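Local atomic coordinates of putative pore-forming toxin (Bacteroides vulgatus ATCC 8482, PDB entry 3KOG), a protein that is of unknown function but may be a pore-forming toxin, and is probably anchored to the membrane as a lipoprotein. Residues A[78-88]-A[216-224]. Residues are numbered along the deposited sequence; the frame is centred on the assembly and turned at random.
Sequences PALKAGQFGAK and YNTIVSPKN
Phe-85 and Val-220 form an antiparallel hydrogen-bonded pair where strand 85-88 runs beside strand 216-224. Phe-85 N reaches Val-220 O at 2.9 Å, and Val-220 N returns to Phe-85 O at 2.8 Å. At Ala-87 and Thr-218 direct pairing is loose, and water 2 bridges Ala-87 O and Thr-218 N. Asn-217 points toward the other strand. Its CG sits between backbone N and carbonyl carbon (chi1 70°), which carries the amide across to strand 85-88, where ND2 donates to Ala-87 O at 3.2 Å. This bond is bent, with the donor above the carbonyl plane. ND2 also donates to water 3, and Lys-88 CG lies 4.0 Å from Asn-217 CG. Nearer the other end, Gln-84 NE2 gives a nearly straight bond to Ser-221 OG (2.7 Å, 174°), with the oxygen in the amide plane. NE2 also bonds O4 of a bound (4R)-2-methylpentane-2,4-diol, probably from the crystallisation liquor. Gln-84 OE1 takes Lys-81 N on a lone pair at 2.8 Å. The amide, bonded at both OE1 and NE2, ties the type II turn Lys-81 to Gln-84 to the strand. Beyond it, Gly-83 O lies 3.1 Å from Pro-222 CD, and water 1 joins Ala-82 O to Pro-222 O. On one face Ile-219 CD1 meets Pro-78 CG at 4.1 Å, and its CG2 lies near Leu-80 CD2. Phe-85 and Val-220 share the other face and touch Tyr-132 of strand 126-143. Lys-88 NZ bonds to Thr-76 O. Strand 85-94, also paired in parallel with strand 18-27, links it through strand 207-225 to the long strands 126-143 and 179-198 within one mixed sheet.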
loop_
_atom_site.group_PDB
_atom_site.type_symbol
_atom_site.label_atom_id
_atom_site.label_comp_id
_atom_site.label_asym_id
_atom_site.label_seq_id
_atom_site.Cartn_x
_atom_site.Cartn_y
_atom_site.Cartn_z
ATOM N N PRO A 78 1.825 2.008 -7.061
ATOM C CA PRO A 78 1.657 3.255 -7.760
ATOM C C PRO A 78 2.966 3.773 -8.367
ATOM O O PRO A 78 4.038 3.439 -7.891
ATOM C CB PRO A 78 1.176 4.196 -6.671
ATOM C CG PRO A 78 1.932 3.672 -5.400
ATOM C CD PRO A 78 1.925 2.182 -5.583
ATOM N N ALA A 79 2.844 4.633 -9.387
ATOM C CA ALA A 79 3.978 5.328 -9.941
ATOM C C ALA A 79 4.474 6.330 -8.901
ATOM O O ALA A 79 3.673 7.103 -8.380
ATOM C CB ALA A 79 3.558 6.060 -11.234
ATOM N N LEU A 80 5.758 6.286 -8.573
ATOM C CA LEU A 80 6.307 7.109 -7.494
ATOM C C LEU A 80 7.537 7.814 -8.010
ATOM O O LEU A 80 8.325 7.206 -8.729
ATOM C CB LEU A 80 6.679 6.285 -6.262
ATOM C CG LEU A 80 5.546 5.636 -5.465
ATOM C CD1 LEU A 80 6.194 4.958 -4.257
ATOM C CD2 LEU A 80 4.451 6.633 -5.030
ATOM N N LYS A 81 7.671 9.090 -7.629
ATOM C CA LYS A 81 8.796 9.958 -7.941
ATOM C C LYS A 81 9.848 9.821 -6.821
ATOM O O LYS A 81 9.618 9.206 -5.777
ATOM C CB LYS A 81 8.349 11.412 -8.022
ATOM C CG LYS A 81 7.159 11.714 -8.968
ATOM C CD LYS A 81 7.485 11.365 -10.379
ATOM N N ALA A 82 11.016 10.338 -7.106
ATOM C CA ALA A 82 12.134 10.343 -6.180
ATOM C C ALA A 82 11.701 10.750 -4.767
ATOM O O ALA A 82 10.960 11.747 -4.551
ATOM C CB ALA A 82 13.256 11.254 -6.751
ATOM N N GLY A 83 12.125 9.928 -3.819
ATOM C CA GLY A 83 11.833 10.133 -2.397
ATOM C C GLY A 83 10.492 9.733 -1.846
ATOM O O GLY A 83 10.326 9.753 -0.645
ATOM N N GLN A 84 9.522 9.411 -2.690
ATOM C CA GLN A 84 8.245 9.036 -2.210
ATOM C C GLN A 84 8.317 7.639 -1.581
ATOM O O GLN A 84 9.071 6.766 -2.010
ATOM C CB GLN A 84 7.188 9.067 -3.312
ATOM C CG GLN A 84 6.890 10.429 -3.829
ATOM C CD GLN A 84 5.660 10.439 -4.709
ATOM O OE1 GLN A 84 5.718 9.991 -5.867
ATOM N NE2 GLN A 84 4.546 10.980 -4.187
ATOM N N PHE A 85 7.534 7.473 -0.536
ATOM C CA PHE A 85 7.477 6.224 0.193
ATOM C C PHE A 85 6.025 5.852 0.471
ATOM O O PHE A 85 5.255 6.630 1.058
ATOM C CB PHE A 85 8.267 6.317 1.502
ATOM C CG PHE A 85 8.093 5.084 2.347
ATOM C CD1 PHE A 85 8.729 3.897 1.995
ATOM C CD2 PHE A 85 7.128 5.058 3.366
ATOM C CE1 PHE A 85 8.508 2.687 2.734
ATOM C CE2 PHE A 85 6.877 3.860 4.089
ATOM C CZ PHE A 85 7.588 2.681 3.777
ATOM N N GLY A 86 5.664 4.607 0.141
ATOM C CA GLY A 86 4.341 4.082 0.402
ATOM C C GLY A 86 4.357 2.618 0.828
ATOM O O GLY A 86 5.374 1.933 0.677
ATOM N N ALA A 87 3.230 2.163 1.379
ATOM C CA ALA A 87 3.084 0.775 1.742
ATOM C C ALA A 87 1.595 0.422 1.618
ATOM O O ALA A 87 0.749 1.284 1.875
ATOM C CB ALA A 87 3.572 0.545 3.184
ATOM N N LYS A 88 1.288 -0.852 1.354
ATOM C CA LYS A 88 -0.119 -1.308 1.231
ATOM C C LYS A 88 -0.131 -2.756 1.678
ATOM O O LYS A 88 0.799 -3.506 1.331
ATOM C CB LYS A 88 -0.522 -1.270 -0.257
ATOM C CG LYS A 88 -1.990 -1.014 -0.542
ATOM C CD LYS A 88 -2.319 -1.168 -2.062
ATOM C CE LYS A 88 -1.325 -0.513 -3.073
ATOM N NZ LYS A 88 -1.910 0.080 -4.336
ATOM N N TYR A 216 -7.465 1.695 2.790
ATOM C CA TYR A 216 -6.719 2.909 3.038
ATOM C C TYR A 216 -5.265 2.614 3.146
ATOM O O TYR A 216 -4.896 1.619 3.721
ATOM C CB TYR A 216 -7.176 3.574 4.333
ATOM C CG TYR A 216 -8.617 3.991 4.289
ATOM C CD1 TYR A 216 -9.633 3.090 4.615
ATOM C CD2 TYR A 216 -8.969 5.255 3.861
ATOM C CE1 TYR A 216 -10.936 3.436 4.520
ATOM C CE2 TYR A 216 -10.296 5.631 3.786
ATOM C CZ TYR A 216 -11.269 4.713 4.130
ATOM O OH TYR A 216 -12.586 5.059 4.037
ATOM N N ASN A 217 -4.429 3.480 2.576
ATOM C CA ASN A 217 -2.983 3.387 2.777
ATOM C C ASN A 217 -2.353 4.780 2.641
ATOM O O ASN A 217 -3.018 5.702 2.213
ATOM C CB ASN A 217 -2.321 2.379 1.825
ATOM C CG ASN A 217 -2.296 2.828 0.383
ATOM O OD1 ASN A 217 -3.328 3.076 -0.218
ATOM N ND2 ASN A 217 -1.096 2.932 -0.186
ATOM N N THR A 218 -1.093 4.891 2.984
ATOM C CA THR A 218 -0.473 6.210 3.126
ATOM C C THR A 218 0.783 6.301 2.261
ATOM O O THR A 218 1.579 5.336 2.214
ATOM C CB THR A 218 -0.177 6.482 4.562
ATOM O OG1 THR A 218 -1.376 6.395 5.359
ATOM C CG2 THR A 218 0.463 7.886 4.780
ATOM N N ILE A 219 0.881 7.420 1.520
ATOM C CA ILE A 219 2.083 7.797 0.768
ATOM C C ILE A 219 2.715 9.093 1.352
ATOM O O ILE A 219 1.997 10.086 1.600
ATOM C CB ILE A 219 1.757 7.927 -0.698
ATOM C CG1 ILE A 219 1.381 6.537 -1.287
ATOM C CG2 ILE A 219 2.945 8.498 -1.485
ATOM C CD1 ILE A 219 0.825 6.637 -2.724
ATOM N N VAL A 220 4.018 9.061 1.608
ATOM C CA VAL A 220 4.754 10.204 2.168
ATOM C C VAL A 220 5.673 10.735 1.040
ATOM O O VAL A 220 6.375 9.949 0.367
ATOM C CB VAL A 220 5.625 9.755 3.377
ATOM C CG1 VAL A 220 6.373 10.982 4.026
ATOM C CG2 VAL A 220 4.774 9.085 4.396
ATOM N N SER A 221 5.710 12.051 0.867
ATOM C CA SER A 221 6.376 12.672 -0.286
ATOM C C SER A 221 7.196 13.855 0.223
ATOM O O SER A 221 6.642 14.944 0.381
ATOM C CB SER A 221 5.341 13.147 -1.255
ATOM O OG SER A 221 4.514 12.087 -1.701
ATOM N N PRO A 222 8.466 13.625 0.575
ATOM C CA PRO A 222 9.339 14.760 0.918
ATOM C C PRO A 222 9.635 15.582 -0.344
ATOM O O PRO A 222 9.830 15.012 -1.415
ATOM C CB PRO A 222 10.609 14.098 1.443
ATOM C CG PRO A 222 10.255 12.600 1.580
ATOM C CD PRO A 222 9.185 12.354 0.602
ATOM N N LYS A 223 9.613 16.895 -0.228
ATOM C CA LYS A 223 9.722 17.794 -1.364
ATOM C C LYS A 223 10.909 18.723 -1.151
ATOM O O LYS A 223 11.068 19.283 -0.043
ATOM C CB LYS A 223 8.463 18.646 -1.422
ATOM C CG LYS A 223 7.210 17.840 -1.734
ATOM C CD LYS A 223 7.204 17.313 -3.173
ATOM C CE LYS A 223 5.784 16.820 -3.600
ATOM N NZ LYS A 223 5.880 15.874 -4.745
ATOM N N ASN A 224 11.756 18.834 -2.172
ATOM C CA ASN A 224 12.883 19.770 -2.174
ATOM C C ASN A 224 12.667 20.666 -3.378
ATOM O O ASN A 224 12.822 20.227 -4.500
ATOM C CB ASN A 224 14.223 19.049 -2.232
ATOM C CG ASN A 224 14.647 18.500 -0.862
ATOM O OD1 ASN A 224 15.134 19.228 -0.000
ATOM N ND2 ASN A 224 14.456 17.214 -0.674
HETATM O O HOH W 1 9.050 12.827 -2.710
HETATM O O HOH W 2 0.368 2.694 4.279
HETATM O O HOH W 3 -0.926 3.041 -3.207
#